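Local coordinates for RagB/SusD domain protein (Flavobacterium johnsoniae, PDB 5J90) that binds chitin as a SusD homolog, probably presenting chitin chains at the cell surface for uptake through a partner outer-membrane transporter, at residues I246-P249 against V250-N253; R339-G342 against A343-W347; T352-E355 against L356-G360. All coordinates share one frame; numbering follows the deposited sequence.

Contact 1. Residues I246-P249 against V250-N253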
# COMPACT_ATOMS: atom_id res chain seq x y z
N ILE A 246 -22.13 -25.12 -3.92
CA ILE A 246 -23.53 -24.97 -4.27
C ILE A 246 -23.97 -26.23 -5.00
O ILE A 246 -23.37 -26.62 -6.00
CB ILE A 246 -23.75 -23.75 -5.18
CG1 ILE A 246 -23.10 -22.50 -4.58
CG2 ILE A 246 -25.25 -23.56 -5.42
CD1 ILE A 246 -23.66 -22.07 -3.24
N VAL A 247 -24.99 -26.88 -4.46
CA VAL A 247 -25.59 -28.04 -5.11
C VAL A 247 -26.87 -27.56 -5.77
O VAL A 247 -27.89 -27.39 -5.11
CB VAL A 247 -25.88 -29.15 -4.09
CG1 VAL A 247 -26.52 -30.35 -4.77
CG2 VAL A 247 -24.60 -29.57 -3.36
N SER A 248 -26.80 -27.28 -7.06
CA SER A 248 -27.98 -26.74 -7.75
C SER A 248 -28.95 -27.86 -8.11
O SER A 248 -28.55 -28.89 -8.64
CB SER A 248 -27.58 -25.99 -9.01
OG SER A 248 -28.74 -25.48 -9.66
N PRO A 249 -30.24 -27.65 -7.82
CA PRO A 249 -31.21 -28.66 -8.27
C PRO A 249 -31.43 -28.62 -9.78
O PRO A 249 -31.98 -29.58 -10.32
CB PRO A 249 -32.49 -28.27 -7.54
CG PRO A 249 -32.33 -26.79 -7.25
CD PRO A 249 -30.86 -26.60 -6.99
N VAL A 250 -31.00 -27.55 -10.45
CA VAL A 250 -31.34 -27.37 -11.86
C VAL A 250 -30.18 -27.02 -12.79
O VAL A 250 -30.16 -27.46 -13.94
CB VAL A 250 -32.46 -26.32 -12.05
CG1 VAL A 250 -33.81 -26.88 -11.60
CG2 VAL A 250 -32.13 -25.03 -11.33
N TYR A 251 -29.22 -26.23 -12.32
CA TYR A 251 -28.19 -25.69 -13.21
C TYR A 251 -26.88 -26.46 -13.22
O TYR A 251 -26.39 -26.90 -12.17
CB TYR A 251 -27.90 -24.21 -12.90
CG TYR A 251 -29.15 -23.35 -12.83
CD1 TYR A 251 -29.95 -23.18 -13.95
CD2 TYR A 251 -29.52 -22.73 -11.65
CE1 TYR A 251 -31.10 -22.40 -13.90
CE2 TYR A 251 -30.67 -21.94 -11.59
CZ TYR A 251 -31.45 -21.79 -12.71
OH TYR A 251 -32.59 -21.02 -12.65
N THR A 252 -26.31 -26.60 -14.40
CA THR A 252 -24.94 -27.05 -14.57
C THR A 252 -24.01 -25.82 -14.42
O THR A 252 -24.40 -24.71 -14.78
CB THR A 252 -24.77 -27.69 -15.96
OG1 THR A 252 -25.60 -28.86 -16.03
CG2 THR A 252 -23.34 -28.09 -16.24
N ASN A 253 -22.81 -26.02 -13.88
CA ASN A 253 -21.80 -24.96 -13.85
C ASN A 253 -21.76 -24.25 -15.21
O ASN A 253 -21.61 -24.90 -16.25
CB ASN A 253 -20.43 -25.58 -13.53
CG ASN A 253 -19.35 -24.54 -13.30
OD1 ASN A 253 -19.28 -23.53 -14.01
ND2 ASN A 253 -18.49 -24.78 -12.31
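S248 meets V250 and Y251 through one atom, its hydroxyl OG, which accepts hydrogen bonds from two consecutive backbone amides of the chain that bends round it. The bond from Y251 N to S248 OG is 2.8 Å long with an N-H...O angle of 165°; the one from V250 N to S248 OG is longer, 3.2 Å, but still fairly straight. The first torsion of S248 accounts for this: with OG trans to its own N (chi1 180°), the hydroxyl lies beside the carbonyl carbon and faces the amides that follow. Its CB meanwhile lies 3.5 Å from Y251 O, a buried carbonyl oxygen for which the model offers no partner. Acceptance from the amide two residues on defines an ST turn, and here it bends the chain directly after strand 244-247, which pairs antiparallel with strand 326-328. Replacing S248 with alanine is likely to leave the V250 and Y251 amides without their shared acceptor and let the bend relax. P249, next in line, takes the chain round the bend, and its carbonyl oxygen accepts a hydrogen bond from K325 NZ. Beyond the corner the ring of Y251 returns to the serine, CD2 lying 3.5 Å from S248 OG in an oblique approach. Further on, N253 OD1 accepts from I255 N ahead of helix 255-261.

Contact 2. Residues R339-G342 against A343-W347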
# COMPACT_ATOMS: atom_id res chain seq x y z
N ARG A 339 -3.57 -23.42 6.65
CA ARG A 339 -2.89 -23.81 7.89
C ARG A 339 -1.39 -24.00 7.67
O ARG A 339 -0.59 -23.64 8.54
CB ARG A 339 -3.52 -25.06 8.49
CG ARG A 339 -4.94 -24.84 9.04
CD ARG A 339 -5.65 -26.18 9.26
NE ARG A 339 -5.04 -26.92 10.36
CZ ARG A 339 -5.17 -28.23 10.56
NH1 ARG A 339 -5.87 -29.01 9.74
NH2 ARG A 339 -4.57 -28.76 11.61
N ALA A 340 -1.00 -24.55 6.52
CA ALA A 340 0.41 -24.73 6.21
C ALA A 340 1.14 -23.40 6.19
O ALA A 340 2.22 -23.26 6.78
CB ALA A 340 0.59 -25.47 4.88
N GLU A 341 0.56 -22.40 5.52
CA GLU A 341 1.17 -21.08 5.51
C GLU A 341 1.19 -20.47 6.92
O GLU A 341 2.19 -19.86 7.32
CB GLU A 341 0.42 -20.15 4.55
CG GLU A 341 1.01 -18.74 4.60
CD GLU A 341 0.44 -17.78 3.57
OE1 GLU A 341 -0.39 -18.17 2.73
OE2 GLU A 341 0.86 -16.60 3.62
N GLY A 342 0.11 -20.63 7.67
CA GLY A 342 0.07 -20.17 9.05
C GLY A 342 1.19 -20.79 9.87
O GLY A 342 1.81 -20.11 10.70
N ALA A 343 1.46 -22.07 9.64
CA ALA A 343 2.52 -22.76 10.37
C ALA A 343 3.89 -22.18 9.98
O ALA A 343 4.77 -22.00 10.83
CB ALA A 343 2.47 -24.25 10.10
N LEU A 344 4.09 -21.87 8.70
CA LEU A 344 5.31 -21.20 8.27
C LEU A 344 5.53 -19.91 9.04
O LEU A 344 6.67 -19.52 9.31
CB LEU A 344 5.22 -20.83 6.79
CG LEU A 344 5.63 -21.79 5.69
CD1 LEU A 344 5.82 -20.99 4.41
CD2 LEU A 344 6.91 -22.55 6.06
N ARG A 345 4.44 -19.23 9.37
CA ARG A 345 4.48 -17.96 10.08
C ARG A 345 4.56 -18.12 11.60
O ARG A 345 4.64 -17.14 12.33
CB ARG A 345 3.28 -17.10 9.68
CG ARG A 345 3.27 -16.79 8.19
CD ARG A 345 2.10 -15.88 7.78
NE ARG A 345 2.12 -15.68 6.33
CZ ARG A 345 2.94 -14.84 5.70
NH1 ARG A 345 3.79 -14.09 6.39
NH2 ARG A 345 2.91 -14.75 4.39
N GLY A 346 4.56 -19.36 12.07
CA GLY A 346 4.68 -19.63 13.50
C GLY A 346 3.37 -19.58 14.27
O GLY A 346 3.36 -19.52 15.50
N TRP A 347 2.25 -19.60 13.55
CA TRP A 347 0.95 -19.48 14.19
C TRP A 347 0.40 -20.82 14.68
O TRP A 347 0.83 -21.88 14.23
CB TRP A 347 -0.06 -18.85 13.22
CG TRP A 347 0.31 -17.48 12.74
CD1 TRP A 347 1.31 -16.67 13.20
CD2 TRP A 347 -0.35 -16.77 11.69
NE1 TRP A 347 1.30 -15.48 12.50
CE2 TRP A 347 0.30 -15.52 11.57
CE3 TRP A 347 -1.43 -17.06 10.84
CZ2 TRP A 347 -0.09 -14.56 10.63
CZ3 TRP A 347 -1.82 -16.10 9.91
CH2 TRP A 347 -1.15 -14.88 9.81
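G342 O takes the backbone N of W347 at 2.9 Å, and G346 N reaches A343 O at 2.9 Å; these two bonds, with a phi of 85° at G346, define a Schellman motif closing helix 332-344. At such backbone angles a CB on G346 would run into the carbonyl oxygen of R345, which by itself accounts for the glycine.

R345, directly before G346 within this turn, sends its side chain outward, alongside that of E341. Its CB rests 3.5 Å from G342 O and also sits over one face of the W347 ring, offset toward the rim. CG lies beside the backbone N, anti to the carbonyl carbon (chi1 -61°), a setting that brings it 3.4 Å from E341 O. From CG to NE the chain is extended, as is that of E341, and both point the same way. At the end, R345 NE donates to E341 OE2 at 3.1 Å, and R345 NH2 donates to that same OE2 at 2.9 Å along the straighter path. The acceptor lies in the guanidinium plane, at its edge, and OE2 receives NH2 on its anti lone pair; the carboxylate is turned 44° against the guanidinium. The remaining nitrogen, R345 NH1, bonds to N507 O near the C-terminus.

E341 OE2 also forms a salt bridge with R441, so two arginines share one oxygen, which would be expected to favour the ionised carboxylate. M212 of helix 196-213 packs against E341, R345 and W347. At the far end of the turn, W347 CE3 stands 3.9 Å from G342 CA, and a CB on that glycine would come within 3.6 Å of the same ring carbon.

Contact 3. Residues T352-E355 against L356-G360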
# COMPACT_ATOMS: atom_id res chain seq x y z
N THR A 352 2.72 -29.27 11.54
CA THR A 352 3.85 -28.60 10.93
C THR A 352 3.48 -28.16 9.52
O THR A 352 2.57 -28.71 8.90
CB THR A 352 5.08 -29.52 10.84
OG1 THR A 352 4.78 -30.61 9.97
CG2 THR A 352 5.47 -30.05 12.23
N ALA A 353 4.21 -27.18 8.99
CA ALA A 353 3.99 -26.75 7.61
C ALA A 353 4.06 -27.93 6.63
O ALA A 353 3.22 -28.05 5.73
CB ALA A 353 4.97 -25.66 7.22
N GLN A 354 5.05 -28.81 6.81
CA GLN A 354 5.19 -29.94 5.89
C GLN A 354 3.99 -30.89 5.98
O GLN A 354 3.46 -31.30 4.94
CB GLN A 354 6.48 -30.73 6.10
CG GLN A 354 6.62 -31.83 5.02
CD GLN A 354 7.83 -32.74 5.19
OE1 GLN A 354 8.64 -32.56 6.10
NE2 GLN A 354 7.95 -33.73 4.31
N GLU A 355 3.56 -31.21 7.20
CA GLU A 355 2.44 -32.14 7.39
C GLU A 355 1.18 -31.60 6.73
O GLU A 355 0.43 -32.33 6.08
CB GLU A 355 2.16 -32.35 8.88
CG GLU A 355 3.20 -33.15 9.65
CD GLU A 355 2.92 -33.16 11.15
OE1 GLU A 355 2.25 -32.23 11.66
OE2 GLU A 355 3.37 -34.12 11.82
N LEU A 356 0.94 -30.30 6.92
CA LEU A 356 -0.27 -29.66 6.43
C LEU A 356 -0.26 -29.53 4.91
O LEU A 356 -1.27 -29.77 4.25
CB LEU A 356 -0.43 -28.29 7.11
CG LEU A 356 -0.76 -28.43 8.60
CD1 LEU A 356 -0.49 -27.12 9.33
CD2 LEU A 356 -2.20 -28.87 8.80
N TYR A 357 0.90 -29.20 4.35
CA TYR A 357 1.10 -29.16 2.90
C TYR A 357 0.78 -30.51 2.27
O TYR A 357 0.02 -30.60 1.31
CB TYR A 357 2.55 -28.77 2.61
CG TYR A 357 3.02 -28.83 1.17
CD1 TYR A 357 2.55 -27.92 0.21
CD2 TYR A 357 3.99 -29.75 0.77
CE1 TYR A 357 3.02 -27.93 -1.09
CE2 TYR A 357 4.46 -29.78 -0.54
CZ TYR A 357 3.97 -28.86 -1.46
OH TYR A 357 4.43 -28.85 -2.76
N GLU A 358 1.36 -31.57 2.83
CA GLU A 358 1.17 -32.90 2.25
C GLU A 358 -0.27 -33.37 2.43
O GLU A 358 -0.82 -34.05 1.55
CB GLU A 358 2.18 -33.89 2.83
CG GLU A 358 3.61 -33.53 2.45
CD GLU A 358 4.64 -34.57 2.86
OE1 GLU A 358 4.29 -35.50 3.63
OE2 GLU A 358 5.79 -34.43 2.41
N ALA A 359 -0.89 -33.01 3.56
CA ALA A 359 -2.29 -33.35 3.79
C ALA A 359 -3.21 -32.62 2.81
O ALA A 359 -4.23 -33.17 2.38
CB ALA A 359 -2.69 -33.06 5.23
N GLY A 360 -2.87 -31.38 2.46
CA GLY A 360 -3.67 -30.64 1.49
C GLY A 360 -3.63 -31.28 0.11
O GLY A 360 -4.66 -31.36 -0.57
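Q354 and E358, one helical turn apart, are joined side chain to side chain: Q354 NE2 donates to E358 OE2 over 3.0 Å with an N-H...O angle of 166°. The two chains lie side by side and point the same way, but their flat ends are perpendicular. The acceptor lies close to the amide plane of Q354, whereas NE2 comes to E358 from well above the carboxylate plane, 55° out of it. Before these ends meet, E358 CG passes Q354 O at 3.3 Å, so the aliphatic part of the glutamate runs close to the backbone.

A second kind of polar link sits at the start of helix 353-368, where T352 is the N-cap and pairs with E355 in a capping box. E355 N donates to T352 OG1 at 3.1 Å, and T352 N donates to E355 OE1 at 3.0 Å, the latter arriving above the carboxylate plane. E355 reaches back because CG lies beside its backbone N (chi1 -70°), with the chain extended beyond. The carboxylate thus serves an amide at the positive end of the helix dipole, which would be expected to stabilise its charge.

Backbone bonds carry the helix onward from the cap: L356 N to T352 O, Y357 N to A353 O, E358 N to Q354 O and A359 N to E355 O.

Two side-chain carbons pack against backbone carbonyls one turn back: L356 CG lies 3.4 Å from T352 O, and Y357 CB 3.3 Å from A353 O. Among apolar contacts, L356 packs on A340 of helix 332-344, and the Y357 ring turns toward helix 413-428 and meets the ring of W407 obliquely. The Y357 hydroxyl makes a separate polar link, a hydrogen bond to V405 O.

Overall arrangement
Contacts 2 and 3, their centres about 10 Å apart, belong to successive helices, 332-344 and 353-368. They touch: R339 CZ lies 3.5 Å from L356 CD2, and A343 CB 3.6 Å from A353 N. Contact 2 handles a helix C-terminus and contact 3 an N-terminus; both are partly buried; contact 2 buries its glutamate, while the capping residues of contact 3, T352 and E355, are exposed. Contact 1 is remote, about 35 Å from contact 2 centre to centre, on the opposite side of the chain's centre, in a loop after a strand. The chemistry follows place: a neutral hydroxyl acceptor there, a charged pair in contact 2, and a cap plus an amide-carboxylate bond in contact 3.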